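Local coordinates for protein 2-dehydro-3-deoxy-D-arabinonate dehydratase (Sulfolobus solfataricus, PDB 2Q18) that catalyses the dehydration of 2-dehydro-3-deoxy-D-arabinonate to 2,5-dioxopentanoate, a metal-dependent step in the conversion of D-arabinonate to 2-oxoglutarate, at residues T22-D27 against K41-D46; V111-F116 against I237-R242; L206-K211 against V272-S277. One frame throughout, in Å; residues are numbered along the deposited sequence.

Overall arrangement
From the N terminus, interaction 1 comes first: residues 22-27 and 41-46 close a short loop that holds helix 30-40, pairing two N-terminal strands. That loop is finished before the other two open. Residues 111-116 meet 237-242 some 120 residues later, while residues 206-211 lie between them and meet 272-277 beyond, so interactions 2 and 3 cross along the chain. Interaction 2 ties the loop leading into strand 114-119, and Ile115, to helix 233-241; interaction 3 joins neighbouring strands of a five-stranded sheet. Their centres lie about 25 Å apart, both within the FAH-family region; that of interaction 1 is about 34 Å from the centre of interaction 2 and about 28 Å from that of interaction 3.

Interaction 1: residues T22-D27 against K41-D46; sequences TIIRLD and KEVLGD
Ile24 lays its CG2 methyl, anti to the backbone N, over the peptide between Gly45 and Asp46, 3.7 Å from Gly45 C. Arg25 follows as the hydrogen-bonded partner of Asp46: Arg25 N donates to Asp46 O at 2.8 Å, and Asp46 N returns a bond to Arg25 O. The extended Arg25 side chain leads away and forms salt bridges with Asp27 and Asp46 of the second subunit. Two antiparallel strands, 23-26 and 45-49, begin their pairing here after the helical connection 30-40, and strand 11-17 flanks 23-26 on its other edge. At Leu26, opposite Gly45, the CA atoms come within 4.5 Å; Gly45 CA lies 3.0 Å from Arg25 O, a CA-H...O contact. Leu26 CD2 reaches back to Val43 CG1 at 3.6 Å, the two side chains crossing obliquely beside helix 30-40. Asp27 N donates to Leu44 O at 2.9 Å. Asp27 OD2 leans over the Leu44-Gly45 peptide, 3.6 Å from Leu44 C; in the second subunit OD1 forms a salt bridge to Arg25 and OD2 one to Lys8. An alanine at Asp27 would probably leave both of those cations without this partner and uncover the Leu44-Gly45 peptide.

Interaction 2: residues V111-F116 against I237-R242; sequences VRPEIF and IQYLIR
Pro113 sits over the centre of one face of the Tyr239 ring, its CD 3.5 Å from the ring centroid and only 10° off the normal, a CH-pi contact with the side chains crossing at about a right angle. On the opposite face, Arg242 NH2 lies 4.0 Å above the ring plane, offset toward the rim. Arg112 takes the edge: its NH2 lies in the ring plane, 3.7 Å from Tyr239 CD2, and the guanidinium stands upright to the ring, 89° between the planes, so that Tyr239 CE2 rests over the guanidinium face, toward its rim. The Arg112 chain bends at chi3 (-60°), which turns NE out of the extended line, and Arg112 NH2 is hydrogen-bonded to Gln180 of the third subunit. Deeper in, Ile115 CG2 meets Leu240 CD1 at 4.1 Å, again crosswise, and both side chains also touch Trp77. The contact thus seats helix 233-241 against Ile115 and the loop leading into strand 114-119, with no hydrogen bond between the segments. Arg112 NH1 and Arg242 NH1 approach to 4.1 Å, and both form salt bridges with Asp136 of the third subunit. That shared carboxylate probably offsets their repulsion, coupling this contact to the tetramer interface.

Interaction 3: residues L206-K211 against V272-S277; sequences LDITLK and VEITIS
Ile208 and Ile276 lie side by side and point the same way, CG1 against CG1 at 3.8 Å, on the buried face of two antiparallel strands. Next along this face, Leu210 CD1 touches both Val272 CG1 and Ile274 CG1, 3.8 Å from each; chi1 (168°) sets CG anti to the backbone N, and chi2 (69°) then places CD1. Pro144 and Ile161 pack on this layer from strands 140-150 and 156-167.

The other face, bearing Thr209, Thr275, Lys211 and Glu273, is looser and hydrated. The side chains of Thr209 and Thr275 come no closer than 4.3 Å, CB to CB, and two waters bridge their neighbourhood: one binds Thr209 OG1 at 2.6 Å and donates to Thr275 O, the other binds Thr275 OG1 and donates to Thr209 O. Thr275 OG1 is also hydrogen-bonded to Thr281. Lys211 NZ and Glu273 OE1 form a long salt bridge of 3.9 Å, a weak tie between crossing side chains.

Backbone bonds join the two strands between these faces: Thr209 with Thr275 and Lys211 with Glu273 are hydrogen-bonded pairs, each linked by two bonds. At the far end Ser277 N still donates to Asp207 O, but the reciprocal bond from Asp207 N goes to Ser277 OG, 2.9 Å away, a side-chain hydroxyl standing in for a carbonyl as the ladder ends.

Strands 207-214 and 271-276 are adjacent inner strands of a five-stranded sheet of the FAH-family fold, and its apolar face lies close to the active site: the Ile208 side chain is about 6 Å from those of the magnesium ligand Glu145 and the substrate-binding Thr256.

Interaction 1: residues T22-D27 against K41-D46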
ATOM      1  N   THR A  22      29.714  14.131 -10.924  1.00 44.49           N
ATOM      2  CA  THR A  22      29.100  13.988  -9.602  1.00 43.04           C
ATOM      3  C   THR A  22      27.851  13.109  -9.696  1.00 40.93           C
ATOM      4  O   THR A  22      27.063  13.220 -10.643  1.00 39.93           O
ATOM      5  CB  THR A  22      28.739  15.347  -8.953  1.00 43.35           C
ATOM      6  OG1 THR A  22      27.803  16.045  -9.779  1.00 47.02           O
ATOM      7  CG2 THR A  22      29.985  16.213  -8.757  1.00 45.44           C
ATOM      8  N   ILE A  23      27.686  12.231  -8.712  1.00 38.55           N
ATOM      9  CA  ILE A  23      26.572  11.290  -8.694  1.00 36.36           C
ATOM     10  C   ILE A  23      25.566  11.649  -7.602  1.00 35.63           C
ATOM     11  O   ILE A  23      25.938  11.864  -6.443  1.00 35.07           O
ATOM     12  CB  ILE A  23      27.071   9.832  -8.554  1.00 36.74           C
ATOM     13  CG1 ILE A  23      27.941   9.470  -9.766  1.00 36.54           C
ATOM     14  CG2 ILE A  23      25.899   8.850  -8.418  1.00 35.50           C
ATOM     15  CD1 ILE A  23      28.743   8.232  -9.592  1.00 38.16           C
ATOM     16  N   ILE A  24      24.296  11.721  -7.996  1.00 33.92           N
ATOM     17  CA  ILE A  24      23.198  12.040  -7.090  1.00 33.65           C
ATOM     18  C   ILE A  24      22.296  10.820  -6.873  1.00 32.10           C
ATOM     19  O   ILE A  24      21.854  10.185  -7.832  1.00 32.32           O
ATOM     20  CB  ILE A  24      22.354  13.230  -7.624  1.00 33.54           C
ATOM     21  CG1 ILE A  24      23.241  14.464  -7.833  1.00 35.56           C
ATOM     22  CG2 ILE A  24      21.189  13.556  -6.672  1.00 32.88           C
ATOM     23  CD1 ILE A  24      22.517  15.654  -8.448  1.00 36.93           C
ATOM     24  N   ARG A  25      22.049  10.487  -5.610  1.00 30.39           N
ATOM     25  CA  ARG A  25      21.049   9.484  -5.261  1.00 28.83           C
ATOM     26  C   ARG A  25      19.676  10.143  -5.288  1.00 28.83           C
ATOM     27  O   ARG A  25      19.437  11.126  -4.576  1.00 27.72           O
ATOM     28  CB  ARG A  25      21.328   8.897  -3.882  1.00 29.09           C
ATOM     29  CG  ARG A  25      20.250   7.950  -3.383  1.00 27.04           C
ATOM     30  CD  ARG A  25      20.766   7.129  -2.236  1.00 29.52           C
ATOM     31  NE  ARG A  25      19.703   6.357  -1.603  1.00 28.59           N
ATOM     32  CZ  ARG A  25      19.911   5.302  -0.823  1.00 31.65           C
ATOM     33  NH1 ARG A  25      21.151   4.876  -0.582  1.00 29.53           N
ATOM     34  NH2 ARG A  25      18.880   4.666  -0.287  1.00 31.34           N
ATOM     35  N   LEU A  26      18.782   9.595  -6.107  1.00 27.82           N
ATOM     36  CA  LEU A  26      17.472  10.195  -6.342  1.00 27.58           C
ATOM     37  C   LEU A  26      16.487   9.939  -5.211  1.00 27.22           C
ATOM     38  O   LEU A  26      16.432   8.837  -4.659  1.00 26.50           O
ATOM     39  CB  LEU A  26      16.881   9.694  -7.665  1.00 27.72           C
ATOM     40  CG  LEU A  26      17.662   9.979  -8.954  1.00 29.80           C
ATOM     41  CD1 LEU A  26      16.820   9.592 -10.159  1.00 30.43           C
ATOM     42  CD2 LEU A  26      18.073  11.436  -9.042  1.00 28.66           C
ATOM     43  N   ASP A  27      15.712  10.973  -4.883  1.00 27.17           N
ATOM     44  CA  ASP A  27      14.613  10.873  -3.924  1.00 27.02           C
ATOM     45  C   ASP A  27      13.373  10.250  -4.556  1.00 27.04           C
ATOM     46  O   ASP A  27      12.631   9.535  -3.890  1.00 26.57           O
ATOM     47  CB  ASP A  27      14.222  12.258  -3.403  1.00 26.65           C
ATOM     48  CG  ASP A  27      15.283  12.889  -2.526  1.00 27.19           C
ATOM     49  OD1 ASP A  27      16.218  12.192  -2.080  1.00 28.61           O
ATOM     50  OD2 ASP A  27      15.164  14.102  -2.276  1.00 29.07           O
ATOM     51  N   LYS A  41      14.536  21.067 -15.101  1.00 42.06           N
ATOM     52  CA  LYS A  41      15.884  20.526 -14.853  1.00 40.94           C
ATOM     53  C   LYS A  41      16.232  20.374 -13.367  1.00 40.12           C
ATOM     54  O   LYS A  41      17.403  20.290 -12.997  1.00 40.16           O
ATOM     55  CB  LYS A  41      16.959  21.327 -15.607  1.00 41.11           C
ATOM     56  CG  LYS A  41      16.688  21.436 -17.101  1.00 43.24           C
ATOM     57  CD  LYS A  41      17.875  21.977 -17.867  1.00 46.21           C
ATOM     58  CE  LYS A  41      17.590  21.945 -19.363  1.00 49.39           C
ATOM     59  NZ  LYS A  41      18.814  22.208 -20.169  1.00 52.14           N
ATOM     60  N   GLU A  42      15.206  20.324 -12.522  1.00 39.44           N
ATOM     61  CA  GLU A  42      15.400  20.104 -11.093  1.00 39.35           C
ATOM     62  C   GLU A  42      15.603  18.616 -10.813  1.00 38.03           C
ATOM     63  O   GLU A  42      14.938  17.763 -11.408  1.00 36.83           O
ATOM     64  CB  GLU A  42      14.205  20.641 -10.304  1.00 39.48           C
ATOM     65  CG  GLU A  42      14.439  20.750  -8.803  1.00 41.55           C
ATOM     66  CD  GLU A  42      13.220  21.251  -8.046  1.00 42.27           C
ATOM     67  OE1 GLU A  42      12.088  21.141  -8.569  1.00 47.33           O
ATOM     68  OE2 GLU A  42      13.397  21.751  -6.916  1.00 47.90           O
ATOM     69  N   VAL A  43      16.540  18.317  -9.915  1.00 36.73           N
ATOM     70  CA  VAL A  43      16.827  16.947  -9.505  1.00 35.95           C
ATOM     71  C   VAL A  43      16.800  16.869  -7.982  1.00 34.61           C
ATOM     72  O   VAL A  43      17.575  17.548  -7.304  1.00 34.92           O
ATOM     73  CB  VAL A  43      18.208  16.455 -10.022  1.00 36.13           C
ATOM     74  CG1 VAL A  43      18.415  14.993  -9.674  1.00 36.78           C
ATOM     75  CG2 VAL A  43      18.335  16.651 -11.525  1.00 37.06           C
ATOM     76  N   LEU A  44      15.905  16.044  -7.446  1.00 32.82           N
ATOM     77  CA  LEU A  44      15.800  15.877  -5.999  1.00 31.81           C
ATOM     78  C   LEU A  44      16.636  14.694  -5.520  1.00 31.13           C
ATOM     79  O   LEU A  44      16.424  13.560  -5.952  1.00 30.47           O
ATOM     80  CB  LEU A  44      14.336  15.712  -5.569  1.00 31.70           C
ATOM     81  CG  LEU A  44      13.330  16.793  -5.985  1.00 33.05           C
ATOM     82  CD1 LEU A  44      11.912  16.355  -5.646  1.00 33.06           C
ATOM     83  CD2 LEU A  44      13.653  18.142  -5.343  1.00 33.30           C
ATOM     84  N   GLY A  45      17.586  14.971  -4.630  1.00 30.38           N
ATOM     85  CA  GLY A  45      18.441  13.933  -4.067  1.00 30.48           C
ATOM     86  C   GLY A  45      19.708  14.456  -3.424  1.00 31.21           C
ATOM     87  O   GLY A  45      19.919  15.670  -3.342  1.00 32.03           O
ATOM     88  N   ASP A  46      20.549  13.530  -2.963  1.00 30.67           N
ATOM     89  CA  ASP A  46      21.814  13.864  -2.314  1.00 30.73           C
ATOM     90  C   ASP A  46      23.003  13.387  -3.132  1.00 31.84           C
ATOM     91  O   ASP A  46      22.963  12.300  -3.722  1.00 30.44           O
ATOM     92  CB  ASP A  46      21.901  13.221  -0.929  1.00 30.23           C
ATOM     93  CG  ASP A  46      20.814  13.698   0.017  1.00 30.10           C
ATOM     94  OD1 ASP A  46      20.423  14.884  -0.049  1.00 29.25           O
ATOM     95  OD2 ASP A  46      20.365  12.878   0.840  1.00 28.74           O
TER

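Interaction 2: residues V111-F116 against I237-R242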
ATOM      1  N   VAL A 111       2.872   6.772 -46.281  1.00 40.07           N
ATOM      2  CA  VAL A 111       2.758   7.836 -45.279  1.00 38.70           C
ATOM      3  C   VAL A 111       2.762   7.261 -43.855  1.00 36.58           C
ATOM      4  O   VAL A 111       3.310   7.873 -42.942  1.00 36.62           O
ATOM      5  CB  VAL A 111       1.519   8.774 -45.502  1.00 39.43           C
ATOM      6  CG1 VAL A 111       1.591   9.469 -46.871  1.00 40.37           C
ATOM      7  CG2 VAL A 111       0.204   8.023 -45.355  1.00 41.53           C
ATOM      8  N   ARG A 112       2.160   6.083 -43.691  1.00 34.47           N
ATOM      9  CA  ARG A 112       2.033   5.432 -42.385  1.00 34.03           C
ATOM     10  C   ARG A 112       3.241   4.540 -42.076  1.00 33.41           C
ATOM     11  O   ARG A 112       3.484   3.560 -42.787  1.00 33.18           O
ATOM     12  CB  ARG A 112       0.739   4.607 -42.306  1.00 32.68           C
ATOM     13  CG  ARG A 112       0.504   3.949 -40.938  1.00 33.39           C
ATOM     14  CD  ARG A 112      -0.767   3.104 -40.904  1.00 33.47           C
ATOM     15  NE  ARG A 112      -1.960   3.901 -41.197  1.00 34.31           N
ATOM     16  CZ  ARG A 112      -2.635   4.624 -40.307  1.00 33.17           C
ATOM     17  NH1 ARG A 112      -3.704   5.312 -40.694  1.00 32.54           N
ATOM     18  NH2 ARG A 112      -2.256   4.663 -39.034  1.00 29.88           N
ATOM     19  N   PRO A 113       3.991   4.872 -41.012  1.00 33.36           N
ATOM     20  CA  PRO A 113       5.126   4.048 -40.593  1.00 33.14           C
ATOM     21  C   PRO A 113       4.674   2.764 -39.898  1.00 32.92           C
ATOM     22  O   PRO A 113       3.509   2.647 -39.505  1.00 32.96           O
ATOM     23  CB  PRO A 113       5.863   4.953 -39.601  1.00 33.05           C
ATOM     24  CG  PRO A 113       4.791   5.801 -39.008  1.00 33.89           C
ATOM     25  CD  PRO A 113       3.818   6.051 -40.139  1.00 33.51           C
ATOM     26  N   GLU A 114       5.592   1.810 -39.757  1.00 32.52           N
ATOM     27  CA  GLU A 114       5.323   0.607 -38.985  1.00 32.64           C
ATOM     28  C   GLU A 114       5.473   0.902 -37.494  1.00 32.30           C
ATOM     29  O   GLU A 114       6.477   1.475 -37.065  1.00 32.95           O
ATOM     30  CB  GLU A 114       6.269  -0.522 -39.389  1.00 32.84           C
ATOM     31  CG  GLU A 114       5.997  -1.836 -38.666  1.00 34.35           C
ATOM     32  CD  GLU A 114       7.163  -2.797 -38.726  1.00 36.01           C
ATOM     33  OE1 GLU A 114       8.313  -2.335 -38.854  1.00 39.77           O
ATOM     34  OE2 GLU A 114       6.925  -4.017 -38.642  1.00 36.06           O
ATOM     35  N   ILE A 115       4.460   0.520 -36.720  1.00 31.72           N
ATOM     36  CA  ILE A 115       4.475   0.637 -35.258  1.00 30.66           C
ATOM     37  C   ILE A 115       3.995  -0.695 -34.694  1.00 29.79           C
ATOM     38  O   ILE A 115       2.942  -1.194 -35.095  1.00 29.57           O
ATOM     39  CB  ILE A 115       3.526   1.776 -34.763  1.00 31.38           C
ATOM     40  CG1 ILE A 115       3.994   3.165 -35.235  1.00 30.87           C
ATOM     41  CG2 ILE A 115       3.333   1.735 -33.236  1.00 32.21           C
ATOM     42  CD1 ILE A 115       5.309   3.665 -34.634  1.00 33.88           C
ATOM     43  N   PHE A 116       4.768  -1.280 -33.779  1.00 27.94           N
ATOM     44  CA  PHE A 116       4.376  -2.545 -33.150  1.00 26.91           C
ATOM     45  C   PHE A 116       4.609  -2.528 -31.640  1.00 25.71           C
ATOM     46  O   PHE A 116       5.447  -1.778 -31.148  1.00 26.76           O
ATOM     47  CB  PHE A 116       5.095  -3.738 -33.806  1.00 27.16           C
ATOM     48  CG  PHE A 116       6.603  -3.654 -33.754  1.00 28.38           C
ATOM     49  CD1 PHE A 116       7.309  -4.207 -32.685  1.00 28.25           C
ATOM     50  CD2 PHE A 116       7.315  -3.033 -34.778  1.00 28.65           C
ATOM     51  CE1 PHE A 116       8.703  -4.130 -32.630  1.00 28.36           C
ATOM     52  CE2 PHE A 116       8.714  -2.949 -34.733  1.00 30.88           C
ATOM     53  CZ  PHE A 116       9.406  -3.499 -33.657  1.00 27.51           C
ATOM     54  N   ILE A 237       6.341   8.890 -33.050  1.00 28.34           N
ATOM     55  CA  ILE A 237       5.563   9.194 -31.846  1.00 29.02           C
ATOM     56  C   ILE A 237       4.116   9.553 -32.206  1.00 29.82           C
ATOM     57  O   ILE A 237       3.181   9.055 -31.577  1.00 29.69           O
ATOM     58  CB  ILE A 237       6.206  10.325 -31.002  1.00 28.79           C
ATOM     59  CG1 ILE A 237       7.605   9.914 -30.519  1.00 28.70           C
ATOM     60  CG2 ILE A 237       5.310  10.686 -29.809  1.00 29.54           C
ATOM     61  CD1 ILE A 237       8.397  11.040 -29.874  1.00 27.34           C
ATOM     62  N   GLN A 238       3.949  10.398 -33.227  1.00 29.71           N
ATOM     63  CA  GLN A 238       2.622  10.783 -33.733  1.00 31.31           C
ATOM     64  C   GLN A 238       1.724   9.568 -33.984  1.00 28.93           C
ATOM     65  O   GLN A 238       0.600   9.514 -33.497  1.00 29.15           O
ATOM     66  CB  GLN A 238       2.753  11.635 -35.008  1.00 30.99           C
ATOM     67  CG  GLN A 238       1.422  11.977 -35.689  1.00 36.04           C
ATOM     68  CD  GLN A 238       1.570  12.651 -37.059  1.00 36.48           C
ATOM     69  OE1 GLN A 238       0.574  12.961 -37.710  1.00 44.52           O
ATOM     70  NE2 GLN A 238       2.808  12.877 -37.497  1.00 39.81           N
ATOM     71  N   TYR A 239       2.229   8.591 -34.733  1.00 28.16           N
ATOM     72  CA  TYR A 239       1.442   7.403 -35.064  1.00 27.95           C
ATOM     73  C   TYR A 239       1.291   6.427 -33.890  1.00 27.15           C
ATOM     74  O   TYR A 239       0.303   5.692 -33.819  1.00 27.37           O
ATOM     75  CB  TYR A 239       2.001   6.703 -36.308  1.00 29.09           C
ATOM     76  CG  TYR A 239       1.621   7.402 -37.599  1.00 29.21           C
ATOM     77  CD1 TYR A 239       2.334   8.515 -38.051  1.00 28.44           C
ATOM     78  CD2 TYR A 239       0.534   6.963 -38.356  1.00 31.27           C
ATOM     79  CE1 TYR A 239       1.977   9.166 -39.235  1.00 30.71           C
ATOM     80  CE2 TYR A 239       0.169   7.607 -39.541  1.00 30.86           C
ATOM     81  CZ  TYR A 239       0.894   8.705 -39.971  1.00 31.11           C
ATOM     82  OH  TYR A 239       0.532   9.343 -41.137  1.00 34.37           O
ATOM     83  N   LEU A 240       2.265   6.429 -32.980  1.00 26.15           N
ATOM     84  CA  LEU A 240       2.187   5.616 -31.764  1.00 26.08           C
ATOM     85  C   LEU A 240       1.010   6.034 -30.878  1.00 25.69           C
ATOM     86  O   LEU A 240       0.226   5.189 -30.443  1.00 25.74           O
ATOM     87  CB  LEU A 240       3.496   5.690 -30.960  1.00 24.83           C
ATOM     88  CG  LEU A 240       3.468   5.092 -29.541  1.00 25.80           C
ATOM     89  CD1 LEU A 240       3.117   3.609 -29.573  1.00 23.20           C
ATOM     90  CD2 LEU A 240       4.785   5.319 -28.805  1.00 25.36           C
ATOM     91  N   ILE A 241       0.898   7.336 -30.620  1.00 25.81           N
ATOM     92  CA  ILE A 241      -0.075   7.849 -29.651  1.00 26.57           C
ATOM     93  C   ILE A 241      -1.465   8.125 -30.233  1.00 27.19           C
ATOM     94  O   ILE A 241      -2.407   8.397 -29.481  1.00 27.52           O
ATOM     95  CB  ILE A 241       0.460   9.095 -28.883  1.00 26.79           C
ATOM     96  CG1 ILE A 241       0.585  10.312 -29.812  1.00 26.71           C
ATOM     97  CG2 ILE A 241       1.786   8.765 -28.193  1.00 24.80           C
ATOM     98  CD1 ILE A 241       0.885  11.624 -29.088  1.00 26.74           C
ATOM     99  N   ARG A 242      -1.595   8.036 -31.556  1.00 27.22           N
ATOM    100  CA  ARG A 242      -2.879   8.282 -32.222  1.00 28.01           C
ATOM    101  C   ARG A 242      -3.955   7.309 -31.750  1.00 27.95           C
ATOM    102  O   ARG A 242      -3.850   6.102 -31.984  1.00 28.03           O
ATOM    103  CB  ARG A 242      -2.739   8.202 -33.744  1.00 27.51           C
ATOM    104  CG  ARG A 242      -4.043   8.480 -34.486  1.00 30.02           C
ATOM    105  CD  ARG A 242      -3.862   8.424 -35.985  1.00 32.14           C
ATOM    106  NE  ARG A 242      -3.079   9.553 -36.491  1.00 32.10           N
ATOM    107  CZ  ARG A 242      -2.781   9.736 -37.775  1.00 33.23           C
ATOM    108  NH1 ARG A 242      -3.192   8.863 -38.689  1.00 30.57           N
ATOM    109  NH2 ARG A 242      -2.066  10.789 -38.143  1.00 33.65           N
TER

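Interaction 3: residues L206-K211 against V272-S277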
ATOM      1  N   LEU A 206      24.305  10.630 -34.341  1.00 37.73           N
ATOM      2  CA  LEU A 206      24.875   9.728 -33.341  1.00 36.60           C
ATOM      3  C   LEU A 206      25.338   8.439 -33.999  1.00 35.95           C
ATOM      4  O   LEU A 206      24.651   7.899 -34.869  1.00 35.26           O
ATOM      5  CB  LEU A 206      23.844   9.393 -32.251  1.00 36.23           C
ATOM      6  CG  LEU A 206      23.116  10.493 -31.466  1.00 34.73           C
ATOM      7  CD1 LEU A 206      21.968   9.884 -30.666  1.00 33.43           C
ATOM      8  CD2 LEU A 206      24.060  11.269 -30.551  1.00 33.28           C
ATOM      9  N   ASP A 207      26.497   7.941 -33.574  1.00 35.62           N
ATOM     10  CA  ASP A 207      27.011   6.671 -34.079  1.00 35.85           C
ATOM     11  C   ASP A 207      26.479   5.500 -33.264  1.00 34.34           C
ATOM     12  O   ASP A 207      26.531   5.517 -32.034  1.00 34.14           O
ATOM     13  CB  ASP A 207      28.543   6.668 -34.083  1.00 37.07           C
ATOM     14  CG  ASP A 207      29.126   7.621 -35.113  1.00 42.56           C
ATOM     15  OD1 ASP A 207      28.828   7.456 -36.322  1.00 47.72           O
ATOM     16  OD2 ASP A 207      29.882   8.538 -34.715  1.00 46.72           O
ATOM     17  N   ILE A 208      25.958   4.497 -33.962  1.00 33.19           N
ATOM     18  CA  ILE A 208      25.507   3.256 -33.342  1.00 32.43           C
ATOM     19  C   ILE A 208      26.421   2.136 -33.822  1.00 32.87           C
ATOM     20  O   ILE A 208      26.595   1.953 -35.028  1.00 32.77           O
ATOM     21  CB  ILE A 208      24.032   2.924 -33.699  1.00 32.46           C
ATOM     22  CG1 ILE A 208      23.103   4.088 -33.318  1.00 32.06           C
ATOM     23  CG2 ILE A 208      23.592   1.605 -33.038  1.00 30.81           C
ATOM     24  CD1 ILE A 208      21.647   3.890 -33.715  1.00 31.39           C
ATOM     25  N   THR A 209      27.014   1.405 -32.882  1.00 31.88           N
ATOM     26  CA  THR A 209      27.899   0.291 -33.218  1.00 31.56           C
ATOM     27  C   THR A 209      27.412  -0.982 -32.547  1.00 31.06           C
ATOM     28  O   THR A 209      27.187  -0.999 -31.335  1.00 31.70           O
ATOM     29  CB  THR A 209      29.361   0.572 -32.791  1.00 31.47           C
ATOM     30  OG1 THR A 209      29.771   1.851 -33.294  1.00 32.47           O
ATOM     31  CG2 THR A 209      30.310  -0.514 -33.310  1.00 31.19           C
ATOM     32  N   LEU A 210      27.238  -2.034 -33.345  1.00 30.07           N
ATOM     33  CA  LEU A 210      26.914  -3.362 -32.839  1.00 30.01           C
ATOM     34  C   LEU A 210      28.119  -4.300 -32.933  1.00 31.03           C
ATOM     35  O   LEU A 210      28.805  -4.346 -33.961  1.00 30.15           O
ATOM     36  CB  LEU A 210      25.733  -3.968 -33.609  1.00 29.83           C
ATOM     37  CG  LEU A 210      25.427  -5.464 -33.422  1.00 29.15           C
ATOM     38  CD1 LEU A 210      24.906  -5.774 -32.020  1.00 28.21           C
ATOM     39  CD2 LEU A 210      24.450  -5.969 -34.474  1.00 29.38           C
ATOM     40  N   LYS A 211      28.356  -5.045 -31.853  1.00 30.47           N
ATOM     41  CA  LYS A 211      29.331  -6.129 -31.836  1.00 31.12           C
ATOM     42  C   LYS A 211      28.698  -7.374 -31.240  1.00 30.46           C
ATOM     43  O   LYS A 211      28.054  -7.313 -30.186  1.00 30.27           O
ATOM     44  CB  LYS A 211      30.569  -5.747 -31.022  1.00 31.57           C
ATOM     45  CG  LYS A 211      31.488  -4.760 -31.711  1.00 34.98           C
ATOM     46  CD  LYS A 211      32.501  -4.142 -30.750  1.00 42.51           C
ATOM     47  CE  LYS A 211      33.565  -5.138 -30.314  1.00 46.50           C
ATOM     48  NZ  LYS A 211      34.633  -4.475 -29.504  1.00 51.54           N
ATOM     49  N   VAL A 272      26.414  -9.563 -26.744  1.00 28.08           N
ATOM     50  CA  VAL A 272      25.966  -8.495 -27.627  1.00 27.16           C
ATOM     51  C   VAL A 272      26.311  -7.155 -26.992  1.00 27.53           C
ATOM     52  O   VAL A 272      25.924  -6.875 -25.853  1.00 27.68           O
ATOM     53  CB  VAL A 272      24.443  -8.597 -27.921  1.00 27.19           C
ATOM     54  CG1 VAL A 272      23.971  -7.427 -28.785  1.00 27.49           C
ATOM     55  CG2 VAL A 272      24.120  -9.923 -28.594  1.00 26.03           C
ATOM     56  N   GLU A 273      27.052  -6.337 -27.732  1.00 26.83           N
ATOM     57  CA  GLU A 273      27.473  -5.030 -27.254  1.00 28.18           C
ATOM     58  C   GLU A 273      26.995  -3.982 -28.235  1.00 27.72           C
ATOM     59  O   GLU A 273      27.247  -4.090 -29.437  1.00 27.66           O
ATOM     60  CB  GLU A 273      28.997  -4.962 -27.117  1.00 27.53           C
ATOM     61  CG  GLU A 273      29.613  -6.115 -26.322  1.00 29.05           C
ATOM     62  CD  GLU A 273      31.141  -6.065 -26.277  1.00 32.36           C
ATOM     63  OE1 GLU A 273      31.747  -5.185 -26.929  1.00 37.10           O
ATOM     64  OE2 GLU A 273      31.737  -6.915 -25.580  1.00 39.00           O
ATOM     65  N   ILE A 274      26.290  -2.976 -27.722  1.00 27.22           N
ATOM     66  CA  ILE A 274      25.761  -1.902 -28.554  1.00 26.61           C
ATOM     67  C   ILE A 274      26.174  -0.562 -27.976  1.00 27.63           C
ATOM     68  O   ILE A 274      25.870  -0.251 -26.821  1.00 27.37           O
ATOM     69  CB  ILE A 274      24.215  -1.972 -28.712  1.00 26.47           C
ATOM     70  CG1 ILE A 274      23.796  -3.327 -29.290  1.00 25.22           C
ATOM     71  CG2 ILE A 274      23.714  -0.826 -29.602  1.00 24.66           C
ATOM     72  CD1 ILE A 274      22.350  -3.712 -29.025  1.00 24.02           C
ATOM     73  N   THR A 275      26.875   0.220 -28.790  1.00 27.31           N
ATOM     74  CA  THR A 275      27.364   1.520 -28.384  1.00 28.38           C
ATOM     75  C   THR A 275      26.610   2.609 -29.134  1.00 28.55           C
ATOM     76  O   THR A 275      26.390   2.500 -30.342  1.00 28.19           O
ATOM     77  CB  THR A 275      28.885   1.647 -28.653  1.00 28.78           C
ATOM     78  OG1 THR A 275      29.565   0.538 -28.057  1.00 31.28           O
ATOM     79  CG2 THR A 275      29.447   2.944 -28.077  1.00 28.34           C
ATOM     80  N   ILE A 276      26.191   3.640 -28.404  1.00 29.04           N
ATOM     81  CA  ILE A 276      25.629   4.842 -29.013  1.00 29.45           C
ATOM     82  C   ILE A 276      26.323   6.060 -28.425  1.00 30.24           C
ATOM     83  O   ILE A 276      26.515   6.143 -27.209  1.00 30.77           O
ATOM     84  CB  ILE A 276      24.085   4.945 -28.836  1.00 29.26           C
ATOM     85  CG1 ILE A 276      23.386   3.753 -29.507  1.00 28.50           C
ATOM     86  CG2 ILE A 276      23.561   6.276 -29.406  1.00 29.64           C
ATOM     87  CD1 ILE A 276      21.859   3.832 -29.542  1.00 28.91           C
ATOM     88  N   SER A 277      26.711   6.991 -29.297  1.00 31.34           N
ATOM     89  CA  SER A 277      27.345   8.246 -28.893  1.00 32.66           C
ATOM     90  C   SER A 277      26.546   8.954 -27.802  1.00 33.40           C
ATOM     91  O   SER A 277      25.319   9.077 -27.901  1.00 34.08           O
ATOM     92  CB  SER A 277      27.488   9.189 -30.094  1.00 32.66           C
ATOM     93  OG  SER A 277      28.097   8.546 -31.196  1.00 35.25           O
TER
HETATM   94  O   HOH W   1      28.893   3.867 -31.820  1.00 39.03           O
HETATM   95  O   HOH W   2      29.629  -1.718 -29.269  1.00 41.20           O